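Side-chain contacts in uncharacterized protein (Capnocytophaga ochracea, PDB 4W9R), which belongs to the putative esterase family of alpha/beta hydrolases and may act on esters, though its actual function has not been established: residues B[55-60]-B[227-232]; B[233-238]-B[263-268]; B[246-251]-B[256-261]; B[283-288]-B[316-321]. All coordinates share one frame; numbering follows the deposited sequence.

Interaction 1 (B[55-60]-B[227-232]); sequences RYYEQF and QALDMC
Tyr57 reaches from the last turn of helix 43-59 to the end of helix 217-232 and lays its ring obliquely against Leu229 and Asp230. The nearest approach is made by one ortho-meta side of the ring: CE2 of Tyr57 lies 3.7 Å from CB of Leu229, and CD2 of Tyr57 is 3.9 Å from the same carbon. It is thus the first methylene of the leucine, next to the helix backbone, that meets the ring. With CG beside its own backbone N and anti to the carbonyl carbon (chi1 -77°), Tyr57 spans a backbone gap of 8.0 Å between its CA and that of Asp230. Its hydroxyl passes CB of Asp230 at 3.8 Å and then bonds to the carbonyl O of Ala226, one turn earlier in the facing helix. The Asp230 carboxylate, its plane turned 26° from the ring, forms a salt bridge with Lys237 instead. In an alpha/beta-hydrolase fold the first and last helices typically cover the same face of the central sheet, and this contact is consistent with that pairing. Tyrosine suits the place because its ring is apolar where it crosses Leu229 and polar only at the far end. The two helices are therefore joined by dispersion along the ring, while the hydroxyl and carboxylate of these buried residues each find a polar partner of their own.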
# COMPACT_ATOMS: atom_id res chain seq x y z
N ARG B 55 -3.99 7.05 -7.06
CA ARG B 55 -3.20 7.65 -8.12
C ARG B 55 -2.41 6.57 -8.85
O ARG B 55 -2.25 6.60 -10.07
CB ARG B 55 -2.25 8.71 -7.57
CG ARG B 55 -2.95 9.94 -7.02
CD ARG B 55 -1.96 10.89 -6.37
NE ARG B 55 -0.86 11.24 -7.27
CZ ARG B 55 -0.91 12.23 -8.16
NH1 ARG B 55 -2.00 12.97 -8.27
NH2 ARG B 55 0.14 12.47 -8.93
N TYR B 56 -1.92 5.61 -8.07
CA TYR B 56 -1.18 4.46 -8.58
C TYR B 56 -2.03 3.67 -9.56
O TYR B 56 -1.62 3.43 -10.70
CB TYR B 56 -0.73 3.59 -7.41
CG TYR B 56 -0.10 2.26 -7.77
CD1 TYR B 56 1.27 2.16 -8.00
CD2 TYR B 56 -0.86 1.10 -7.83
CE1 TYR B 56 1.85 0.94 -8.31
CE2 TYR B 56 -0.29 -0.12 -8.14
CZ TYR B 56 1.06 -0.19 -8.37
OH TYR B 56 1.63 -1.40 -8.68
N TYR B 57 -3.22 3.27 -9.13
CA TYR B 57 -4.14 2.51 -9.96
C TYR B 57 -4.60 3.30 -11.18
O TYR B 57 -4.84 2.74 -12.25
CB TYR B 57 -5.35 2.06 -9.15
CG TYR B 57 -5.08 0.89 -8.24
CD1 TYR B 57 -4.33 -0.20 -8.67
CD2 TYR B 57 -5.56 0.86 -6.93
CE1 TYR B 57 -4.08 -1.28 -7.85
CE2 TYR B 57 -5.32 -0.21 -6.10
CZ TYR B 57 -4.57 -1.28 -6.56
OH TYR B 57 -4.32 -2.35 -5.73
N GLU B 58 -4.71 4.62 -11.02
CA GLU B 58 -5.15 5.48 -12.11
C GLU B 58 -4.09 5.55 -13.22
O GLU B 58 -4.42 5.60 -14.40
CB GLU B 58 -5.48 6.88 -11.60
CG GLU B 58 -6.22 7.77 -12.59
CD GLU B 58 -5.29 8.52 -13.52
OE1 GLU B 58 -4.10 8.68 -13.17
OE2 GLU B 58 -5.75 8.95 -14.60
N GLN B 59 -2.82 5.55 -12.82
CA GLN B 59 -1.73 5.60 -13.79
C GLN B 59 -1.67 4.32 -14.62
O GLN B 59 -1.25 4.34 -15.77
CB GLN B 59 -0.39 5.83 -13.08
CG GLN B 59 -0.24 7.21 -12.47
CD GLN B 59 1.06 7.38 -11.72
OE1 GLN B 59 1.96 6.55 -11.81
NE2 GLN B 59 1.18 8.47 -10.97
N PHE B 60 -2.10 3.21 -14.03
CA PHE B 60 -2.13 1.93 -14.73
C PHE B 60 -3.46 1.70 -15.43
O PHE B 60 -3.69 0.63 -16.01
CB PHE B 60 -1.84 0.78 -13.76
CG PHE B 60 -0.39 0.66 -13.38
CD1 PHE B 60 0.55 0.23 -14.30
CD2 PHE B 60 0.03 0.96 -12.10
CE1 PHE B 60 1.89 0.11 -13.95
CE2 PHE B 60 1.36 0.85 -11.74
CZ PHE B 60 2.29 0.42 -12.67
N GLN B 227 -6.18 -4.19 -1.85
CA GLN B 227 -7.11 -5.21 -2.31
C GLN B 227 -8.50 -4.64 -2.57
O GLN B 227 -9.11 -4.93 -3.60
CB GLN B 227 -7.20 -6.35 -1.29
CG GLN B 227 -5.95 -7.20 -1.20
CD GLN B 227 -6.12 -8.38 -0.27
OE1 GLN B 227 -7.20 -8.61 0.28
NE2 GLN B 227 -5.04 -9.14 -0.09
N ALA B 228 -8.99 -3.82 -1.64
CA ALA B 228 -10.34 -3.27 -1.73
C ALA B 228 -10.52 -2.42 -2.99
O ALA B 228 -11.49 -2.59 -3.73
CB ALA B 228 -10.67 -2.46 -0.49
N LEU B 229 -9.57 -1.52 -3.22
CA LEU B 229 -9.61 -0.67 -4.41
C LEU B 229 -9.49 -1.49 -5.69
O LEU B 229 -10.13 -1.19 -6.69
CB LEU B 229 -8.48 0.36 -4.36
CG LEU B 229 -8.56 1.42 -3.26
CD1 LEU B 229 -7.31 2.28 -3.27
CD2 LEU B 229 -9.81 2.27 -3.43
N ASP B 230 -8.68 -2.54 -5.63
CA ASP B 230 -8.45 -3.39 -6.79
C ASP B 230 -9.73 -4.09 -7.24
O ASP B 230 -10.06 -4.09 -8.42
CB ASP B 230 -7.38 -4.44 -6.48
CG ASP B 230 -7.09 -5.35 -7.66
OD1 ASP B 230 -6.87 -4.83 -8.77
OD2 ASP B 230 -7.09 -6.58 -7.47
N MSE B 231 -10.44 -4.67 -6.28
CA MSE B 231 -11.63 -5.47 -6.59
C MSE B 231 -12.86 -4.63 -6.88
O MSE B 231 -13.66 -4.97 -7.75
CB MSE B 231 -11.93 -6.42 -5.43
CG MSE B 231 -10.89 -7.52 -5.27
SE MSE B 231 -11.24 -8.63 -3.71
CE MSE B 231 -11.14 -7.24 -2.36
N CYS B 232 -13.01 -3.52 -6.16
CA CYS B 232 -14.18 -2.66 -6.32
C CYS B 232 -14.21 -2.01 -7.70
O CYS B 232 -15.26 -1.95 -8.34
CB CYS B 232 -14.19 -1.59 -5.23
SG CYS B 232 -15.60 -0.47 -5.30

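Interaction 2 (B[233-238]-B[263-268]); sequences FDIYKP and YNTIYK
Ile235 and Ile266 slant across each other, with CG1 of Ile235 3.9 Å from CG1 of Ile266, while Ile235 meets Thr265 at about a right angle. CG1 of Ile235 also stands 3.7 Å from CG2 of Thr265. That methyl is available because Thr265 sets it anti to its backbone N and keeps OG1 beside the N (chi1 -59°), where the hydroxyl bonds back to the carbonyl O of Asn261 in its own helix. Threonine thus offers carbon to the loop and spends its polar branch at home. Ile266 works with both branches: its longer branch runs alongside the Ile235 carbonyl, CG1 being 3.5 Å from O of Ile235, and its CG2 approaches CD2 of the Tyr236 ring at 4.1 Å on an oblique line. The Ile235 carbonyl is satisfied by the ammonium group of Lys262. The short 3-10 turn that includes Ile235 and Tyr236, just past helix 217-232, is in this way pressed onto helix 255-270, where the chain passes from the alpha/beta part to the helical C-terminal part. Branched aliphatic side chains are stiff as well as apolar, so the join between segments 233-238 and 263-268 depends on the fit of carbon surfaces, with directed bonds supplied by residues beside it.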
# COMPACT_ATOMS: atom_id res chain seq x y z
N PHE B 233 -13.06 -1.53 -8.15
CA PHE B 233 -12.94 -0.84 -9.43
C PHE B 233 -12.53 -1.77 -10.58
O PHE B 233 -12.28 -1.31 -11.69
CB PHE B 233 -11.95 0.31 -9.31
CG PHE B 233 -12.45 1.45 -8.48
CD1 PHE B 233 -12.16 1.52 -7.12
CD2 PHE B 233 -13.22 2.46 -9.04
CE1 PHE B 233 -12.63 2.57 -6.35
CE2 PHE B 233 -13.68 3.51 -8.28
CZ PHE B 233 -13.39 3.56 -6.93
N ASP B 234 -12.46 -3.06 -10.29
CA ASP B 234 -11.95 -4.06 -11.23
C ASP B 234 -12.57 -4.01 -12.63
O ASP B 234 -11.90 -4.30 -13.62
CB ASP B 234 -12.14 -5.46 -10.65
CG ASP B 234 -11.51 -6.54 -11.51
OD1 ASP B 234 -10.27 -6.69 -11.47
OD2 ASP B 234 -12.26 -7.24 -12.22
N ILE B 235 -13.85 -3.65 -12.71
CA ILE B 235 -14.55 -3.58 -13.98
C ILE B 235 -13.94 -2.53 -14.92
O ILE B 235 -14.11 -2.59 -16.14
CB ILE B 235 -16.06 -3.29 -13.78
CG1 ILE B 235 -16.85 -3.54 -15.07
CG2 ILE B 235 -16.28 -1.87 -13.27
CD1 ILE B 235 -16.74 -4.96 -15.59
N TYR B 236 -13.23 -1.56 -14.34
CA TYR B 236 -12.64 -0.47 -15.11
C TYR B 236 -11.38 -0.93 -15.85
O TYR B 236 -10.96 -0.29 -16.82
CB TYR B 236 -12.30 0.70 -14.18
CG TYR B 236 -11.92 1.98 -14.89
CD1 TYR B 236 -10.59 2.26 -15.20
CD2 TYR B 236 -12.88 2.93 -15.21
CE1 TYR B 236 -10.24 3.44 -15.84
CE2 TYR B 236 -12.54 4.11 -15.85
CZ TYR B 236 -11.22 4.36 -16.16
OH TYR B 236 -10.88 5.53 -16.79
N LYS B 237 -10.80 -2.04 -15.40
CA LYS B 237 -9.56 -2.55 -15.98
C LYS B 237 -9.69 -2.82 -17.48
O LYS B 237 -10.76 -3.16 -17.97
CB LYS B 237 -9.13 -3.85 -15.27
CG LYS B 237 -8.48 -3.65 -13.92
CD LYS B 237 -7.95 -4.97 -13.38
CE LYS B 237 -7.32 -4.81 -12.00
NZ LYS B 237 -8.32 -4.43 -10.96
N PRO B 238 -8.58 -2.64 -18.22
CA PRO B 238 -8.53 -2.99 -19.64
C PRO B 238 -8.75 -4.48 -19.86
O PRO B 238 -8.55 -5.27 -18.94
CB PRO B 238 -7.12 -2.57 -20.06
CG PRO B 238 -6.70 -1.56 -19.04
CD PRO B 238 -7.33 -2.01 -17.76
N TYR B 263 -18.64 -1.60 -20.65
CA TYR B 263 -18.61 -0.16 -20.43
C TYR B 263 -19.93 0.35 -19.84
O TYR B 263 -19.97 1.39 -19.19
CB TYR B 263 -18.28 0.57 -21.73
CG TYR B 263 -16.79 0.59 -22.00
CD1 TYR B 263 -16.14 -0.53 -22.48
CD2 TYR B 263 -16.04 1.73 -21.75
CE1 TYR B 263 -14.77 -0.52 -22.72
CE2 TYR B 263 -14.68 1.75 -21.98
CZ TYR B 263 -14.05 0.62 -22.47
OH TYR B 263 -12.69 0.64 -22.71
N ASN B 264 -21.01 -0.40 -20.06
CA ASN B 264 -22.27 -0.10 -19.40
C ASN B 264 -22.19 -0.44 -17.92
O ASN B 264 -22.68 0.31 -17.07
CB ASN B 264 -23.43 -0.87 -20.05
CG ASN B 264 -23.84 -0.29 -21.39
OD1 ASN B 264 -23.60 0.89 -21.66
ND2 ASN B 264 -24.46 -1.11 -22.22
N THR B 265 -21.56 -1.57 -17.61
CA THR B 265 -21.36 -2.00 -16.24
C THR B 265 -20.46 -1.02 -15.49
O THR B 265 -20.67 -0.74 -14.31
CB THR B 265 -20.75 -3.41 -16.17
OG1 THR B 265 -21.61 -4.34 -16.84
CG2 THR B 265 -20.56 -3.86 -14.73
N ILE B 266 -19.46 -0.49 -16.20
CA ILE B 266 -18.59 0.54 -15.64
C ILE B 266 -19.41 1.75 -15.20
O ILE B 266 -19.22 2.27 -14.10
CB ILE B 266 -17.51 0.97 -16.64
CG1 ILE B 266 -16.51 -0.16 -16.89
CG2 ILE B 266 -16.76 2.20 -16.14
CD1 ILE B 266 -15.44 0.18 -17.90
N TYR B 267 -20.33 2.19 -16.06
CA TYR B 267 -21.16 3.34 -15.74
C TYR B 267 -22.12 3.05 -14.60
O TYR B 267 -22.40 3.92 -13.77
CB TYR B 267 -21.94 3.81 -16.97
CG TYR B 267 -22.86 4.97 -16.68
CD1 TYR B 267 -22.35 6.25 -16.48
CD2 TYR B 267 -24.23 4.79 -16.60
CE1 TYR B 267 -23.19 7.31 -16.21
CE2 TYR B 267 -25.08 5.85 -16.33
CZ TYR B 267 -24.55 7.11 -16.14
OH TYR B 267 -25.38 8.18 -15.87
N LYS B 268 -22.63 1.82 -14.55
CA LYS B 268 -23.59 1.45 -13.51
C LYS B 268 -22.93 1.38 -12.13
O LYS B 268 -23.44 1.95 -11.17
CB LYS B 268 -24.25 0.11 -13.85
CG LYS B 268 -25.37 -0.28 -12.91
CD LYS B 268 -26.12 -1.51 -13.40
CE LYS B 268 -27.33 -1.81 -12.53
NZ LYS B 268 -28.11 -2.97 -13.04

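Interaction 3 (B[246-251]-B[256-261]); sequences TQMETL and YEYLEN
The hydroxyl of Tyr258 is held by a hydrogen bond to the carboxylate of Glu243, a turn before Gln247 on helix 241-248, and Gln247 packs against the same oxygen with its carbons. CB of Gln247 lies 3.3 Å from OH of Tyr258, and CG of Gln247 follows at 3.7 Å; the chain then bends at chi2 and carries its amide away from the ring. Met248, a selenomethionine, crosses the tyrosine at about a right angle. Its CG sits over one face of the ring, 4.1 Å from the centroid and 29° off the normal, a CH-pi contact. Further out, SE of the same residue lies 4.7 Å from the centroid of the Tyr258 ring in an oblique Met-aromatic contact, and the bend at chi3 brings CE back within 3.9 Å of CD2 of Tyr258. These side chains pack across the short connection between two successive helices: a type I beta turn from Met248 to Leu251 leads out of helix 241-248 toward helix 255-270. Leucine in place of Tyr258 would probably leave the Glu243 carboxylate without its hydroxyl mate and the Met248 CG without an aromatic face to rest on. Tyr258 places its CG anti to the backbone N (chi1 -173°), which projects the ring across to the preceding helix. At the root of the ring, CD1 of Leu251 comes to 4.3 Å from CB of Tyr258.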
# COMPACT_ATOMS: atom_id res chain seq x y z
N THR B 246 -10.48 -16.02 -23.62
CA THR B 246 -11.49 -16.83 -22.94
C THR B 246 -12.91 -16.32 -23.15
O THR B 246 -13.75 -17.02 -23.70
CB THR B 246 -11.21 -16.89 -21.42
OG1 THR B 246 -9.92 -17.48 -21.20
CG2 THR B 246 -12.27 -17.74 -20.73
N GLN B 247 -13.19 -15.11 -22.68
CA GLN B 247 -14.55 -14.58 -22.69
C GLN B 247 -15.00 -14.02 -24.04
O GLN B 247 -16.19 -13.84 -24.27
CB GLN B 247 -14.69 -13.49 -21.63
CG GLN B 247 -14.26 -13.93 -20.24
CD GLN B 247 -15.08 -15.10 -19.72
OE1 GLN B 247 -14.55 -16.01 -19.10
NE2 GLN B 247 -16.38 -15.07 -19.98
N MSE B 248 -14.05 -13.76 -24.94
CA MSE B 248 -14.37 -13.11 -26.21
C MSE B 248 -14.26 -14.04 -27.41
O MSE B 248 -15.25 -14.30 -28.10
CB MSE B 248 -13.49 -11.87 -26.42
CG MSE B 248 -13.65 -10.83 -25.32
SE MSE B 248 -13.16 -9.03 -25.89
CE MSE B 248 -14.59 -8.72 -27.17
N GLU B 249 -13.05 -14.54 -27.67
CA GLU B 249 -12.81 -15.42 -28.82
C GLU B 249 -13.68 -16.67 -28.82
O GLU B 249 -13.87 -17.30 -29.86
CB GLU B 249 -11.34 -15.82 -28.88
CG GLU B 249 -10.44 -14.78 -29.51
CD GLU B 249 -9.32 -15.39 -30.32
OE1 GLU B 249 -9.26 -16.64 -30.40
OE2 GLU B 249 -8.50 -14.63 -30.88
N THR B 250 -14.21 -17.04 -27.66
CA THR B 250 -15.07 -18.21 -27.55
C THR B 250 -16.51 -17.89 -27.94
O THR B 250 -17.35 -18.79 -28.04
CB THR B 250 -15.06 -18.80 -26.13
OG1 THR B 250 -15.44 -17.78 -25.19
CG2 THR B 250 -13.68 -19.33 -25.78
N LEU B 251 -16.80 -16.61 -28.16
CA LEU B 251 -18.12 -16.18 -28.59
C LEU B 251 -18.27 -16.27 -30.10
O LEU B 251 -17.44 -15.75 -30.85
CB LEU B 251 -18.41 -14.75 -28.13
CG LEU B 251 -18.56 -14.49 -26.63
CD1 LEU B 251 -18.84 -13.02 -26.38
CD2 LEU B 251 -19.67 -15.35 -26.04
N TYR B 256 -19.83 -7.67 -29.99
CA TYR B 256 -19.96 -6.24 -29.70
C TYR B 256 -20.64 -6.02 -28.36
O TYR B 256 -20.29 -5.10 -27.62
CB TYR B 256 -20.74 -5.52 -30.80
CG TYR B 256 -21.31 -4.20 -30.36
CD1 TYR B 256 -20.51 -3.07 -30.24
CD2 TYR B 256 -22.66 -4.07 -30.04
CE1 TYR B 256 -21.02 -1.86 -29.82
CE2 TYR B 256 -23.19 -2.87 -29.62
CZ TYR B 256 -22.37 -1.76 -29.52
OH TYR B 256 -22.89 -0.56 -29.11
N GLU B 257 -21.62 -6.87 -28.06
CA GLU B 257 -22.37 -6.77 -26.81
C GLU B 257 -21.48 -6.93 -25.59
O GLU B 257 -21.74 -6.34 -24.54
CB GLU B 257 -23.50 -7.81 -26.78
CG GLU B 257 -24.77 -7.39 -27.52
CD GLU B 257 -24.57 -7.27 -29.02
OE1 GLU B 257 -23.64 -7.90 -29.56
OE2 GLU B 257 -25.36 -6.54 -29.66
N TYR B 258 -20.42 -7.73 -25.72
CA TYR B 258 -19.47 -7.92 -24.63
C TYR B 258 -18.78 -6.60 -24.29
O TYR B 258 -18.69 -6.23 -23.12
CB TYR B 258 -18.43 -8.98 -25.00
CG TYR B 258 -17.51 -9.34 -23.85
CD1 TYR B 258 -17.86 -10.32 -22.94
CD2 TYR B 258 -16.28 -8.70 -23.69
CE1 TYR B 258 -17.02 -10.66 -21.89
CE2 TYR B 258 -15.44 -9.02 -22.64
CZ TYR B 258 -15.81 -10.01 -21.75
OH TYR B 258 -14.98 -10.34 -20.70
N LEU B 259 -18.31 -5.90 -25.32
CA LEU B 259 -17.65 -4.62 -25.14
C LEU B 259 -18.61 -3.58 -24.56
O LEU B 259 -18.25 -2.82 -23.66
CB LEU B 259 -17.07 -4.11 -26.46
CG LEU B 259 -16.42 -2.73 -26.44
CD1 LEU B 259 -15.18 -2.73 -25.56
CD2 LEU B 259 -16.09 -2.25 -27.84
N GLU B 260 -19.83 -3.56 -25.08
CA GLU B 260 -20.83 -2.59 -24.65
C GLU B 260 -21.26 -2.84 -23.21
O GLU B 260 -21.35 -1.92 -22.41
CB GLU B 260 -22.05 -2.62 -25.58
CG GLU B 260 -23.06 -1.51 -25.30
CD GLU B 260 -24.33 -1.66 -26.11
OE1 GLU B 260 -24.75 -2.81 -26.34
OE2 GLU B 260 -24.90 -0.63 -26.52
N ASN B 261 -21.52 -4.11 -22.90
CA ASN B 261 -21.93 -4.49 -21.55
C ASN B 261 -20.88 -4.11 -20.52
O ASN B 261 -21.22 -3.65 -19.42
CB ASN B 261 -22.20 -6.00 -21.48
CG ASN B 261 -22.52 -6.47 -20.08
OD1 ASN B 261 -23.65 -6.35 -19.62
ND2 ASN B 261 -21.51 -7.01 -19.40

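Interaction 4 (B[283-288]-B[316-321]); sequences ATYTAI and NFFLAE
This is a buried contact between two nearly parallel helices of the C-terminal helical region, in which Tyr285 packs on Phe318 and donates a hydrogen bond to Glu321. The segments 283-288 and 316-321 run 9° apart with axes 13.3 Å from each other, and the intervening helix 294-306 packs on both, touching Tyr285 through Leu297 and Phe318 through Ala301. Alternate helices running side by side in one direction are characteristic of alpha-solenoids such as tetratricopeptide-like arrays, and the succession of helices here is consistent with that architecture. Axes this far apart are bridged here by long side chains. Tyr285, with CG anti to the backbone N (chi1 175°), points its ring across the gap, and the rim of Phe318 settles over one face of it, CE1 of Phe318 being 3.4 Å from CD1 of Tyr285. The two ring planes are close to parallel but slid apart, their centroids separated by 4.7 Å, so there is little overlap. Glu321 comes to the edge of the tyrosine ring, its extended chain delivering a carboxylate nearly coplanar with it, at 16°. A phenylalanine in place of Tyr285 would probably keep the apolar contact with Phe318 but leave OE1 of the buried Glu321 without this donor. The other carboxylate oxygen, OE2, has a salt bridge to Arg356, which is likely to stabilise the charge, and a bound acetate ion, probably from the crystallisation liquor, makes a weak hydrogen bond with the tyrosine hydroxyl. OH of Tyr285 reaches OE1 of Glu321 at 2.5 Å, on the syn lone pair.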
# COMPACT_ATOMS: atom_id res chain seq x y z
N ALA B 283 -9.45 -5.39 -29.39
CA ALA B 283 -9.73 -6.73 -28.89
C ALA B 283 -11.09 -7.19 -29.39
O ALA B 283 -11.27 -8.35 -29.75
CB ALA B 283 -9.69 -6.74 -27.37
N THR B 284 -12.05 -6.26 -29.42
CA THR B 284 -13.38 -6.56 -29.91
C THR B 284 -13.35 -6.82 -31.41
O THR B 284 -13.99 -7.76 -31.90
CB THR B 284 -14.36 -5.40 -29.61
OG1 THR B 284 -14.30 -5.07 -28.21
CG2 THR B 284 -15.78 -5.78 -29.98
N TYR B 285 -12.59 -6.00 -32.12
CA TYR B 285 -12.47 -6.11 -33.57
C TYR B 285 -11.81 -7.42 -34.00
O TYR B 285 -12.24 -8.06 -34.95
CB TYR B 285 -11.69 -4.91 -34.12
CG TYR B 285 -11.38 -4.97 -35.60
CD1 TYR B 285 -12.37 -4.73 -36.54
CD2 TYR B 285 -10.10 -5.24 -36.05
CE1 TYR B 285 -12.10 -4.78 -37.90
CE2 TYR B 285 -9.81 -5.28 -37.41
CZ TYR B 285 -10.81 -5.05 -38.32
OH TYR B 285 -10.53 -5.09 -39.67
N THR B 286 -10.76 -7.80 -33.28
CA THR B 286 -10.03 -9.03 -33.58
C THR B 286 -10.91 -10.26 -33.35
O THR B 286 -10.90 -11.21 -34.14
CB THR B 286 -8.75 -9.16 -32.73
OG1 THR B 286 -7.92 -8.02 -32.95
CG2 THR B 286 -7.98 -10.42 -33.08
N ALA B 287 -11.69 -10.23 -32.27
CA ALA B 287 -12.60 -11.32 -31.95
C ALA B 287 -13.71 -11.42 -32.98
O ALA B 287 -14.16 -12.51 -33.34
CB ALA B 287 -13.18 -11.14 -30.56
N ILE B 288 -14.16 -10.26 -33.46
CA ILE B 288 -15.18 -10.19 -34.50
C ILE B 288 -14.72 -10.90 -35.77
O ILE B 288 -15.47 -11.66 -36.37
CB ILE B 288 -15.53 -8.72 -34.81
CG1 ILE B 288 -16.51 -8.18 -33.76
CG2 ILE B 288 -16.13 -8.58 -36.20
CD1 ILE B 288 -16.76 -6.69 -33.87
N ASN B 316 -15.53 4.66 -40.16
CA ASN B 316 -15.91 4.39 -41.54
C ASN B 316 -15.11 3.24 -42.14
O ASN B 316 -15.55 2.61 -43.10
CB ASN B 316 -15.75 5.64 -42.39
CG ASN B 316 -16.86 6.64 -42.16
OD1 ASN B 316 -18.01 6.27 -41.94
ND2 ASN B 316 -16.53 7.93 -42.21
N PHE B 317 -13.93 2.96 -41.58
CA PHE B 317 -13.15 1.81 -42.01
C PHE B 317 -13.86 0.52 -41.60
O PHE B 317 -13.95 -0.42 -42.38
CB PHE B 317 -11.74 1.85 -41.43
CG PHE B 317 -10.87 0.71 -41.87
CD1 PHE B 317 -10.14 0.79 -43.04
CD2 PHE B 317 -10.79 -0.45 -41.12
CE1 PHE B 317 -9.33 -0.26 -43.45
CE2 PHE B 317 -9.99 -1.51 -41.52
CZ PHE B 317 -9.26 -1.41 -42.69
N PHE B 318 -14.34 0.49 -40.36
CA PHE B 318 -15.09 -0.66 -39.86
C PHE B 318 -16.37 -0.86 -40.66
O PHE B 318 -16.72 -1.98 -41.01
CB PHE B 318 -15.43 -0.48 -38.37
CG PHE B 318 -14.26 -0.68 -37.45
CD1 PHE B 318 -13.08 -1.24 -37.91
CD2 PHE B 318 -14.34 -0.31 -36.12
CE1 PHE B 318 -12.00 -1.42 -37.07
CE2 PHE B 318 -13.27 -0.50 -35.26
CZ PHE B 318 -12.10 -1.05 -35.74
N LEU B 319 -17.06 0.24 -40.94
CA LEU B 319 -18.32 0.20 -41.67
C LEU B 319 -18.10 -0.25 -43.12
O LEU B 319 -18.89 -1.02 -43.66
CB LEU B 319 -19.00 1.57 -41.63
CG LEU B 319 -20.42 1.64 -42.19
CD1 LEU B 319 -21.36 0.73 -41.42
CD2 LEU B 319 -20.92 3.08 -42.17
N ALA B 320 -17.03 0.25 -43.73
CA ALA B 320 -16.71 -0.12 -45.11
C ALA B 320 -16.40 -1.61 -45.22
O ALA B 320 -16.81 -2.27 -46.17
CB ALA B 320 -15.53 0.70 -45.62
N GLU B 321 -15.68 -2.14 -44.23
CA GLU B 321 -15.38 -3.57 -44.20
C GLU B 321 -16.66 -4.38 -44.03
O GLU B 321 -16.80 -5.45 -44.61
CB GLU B 321 -14.40 -3.89 -43.07
CG GLU B 321 -12.94 -3.66 -43.43
CD GLU B 321 -11.98 -4.22 -42.39
OE1 GLU B 321 -12.41 -4.47 -41.25
OE2 GLU B 321 -10.79 -4.41 -42.72

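The four contacts follow the chain from the alpha/beta part into the C-terminal helices, interactions 1 and 4 having centres 31 Å apart. Interactions 1 and 2 meet through a salt bridge of 2.6 Å between OD1 of Asp230 and NZ of Lys237, a lysine that also pairs with Asp234. Interaction 3 is nested in the loop that interaction 2 closes, and both use helix 255-270, with centres 14 Å apart. Interactions 3 and 4 touch directly: CD2 of Leu259 lies 3.4 Å from OG1 of Thr284, and CE of Met248 packs on the same threonine. Acetate ions, probably from the crystallisation liquor, lie about 3 Å, between nearest atoms, from the side chains of Asp230 in interaction 1 and Glu321 in interaction 4.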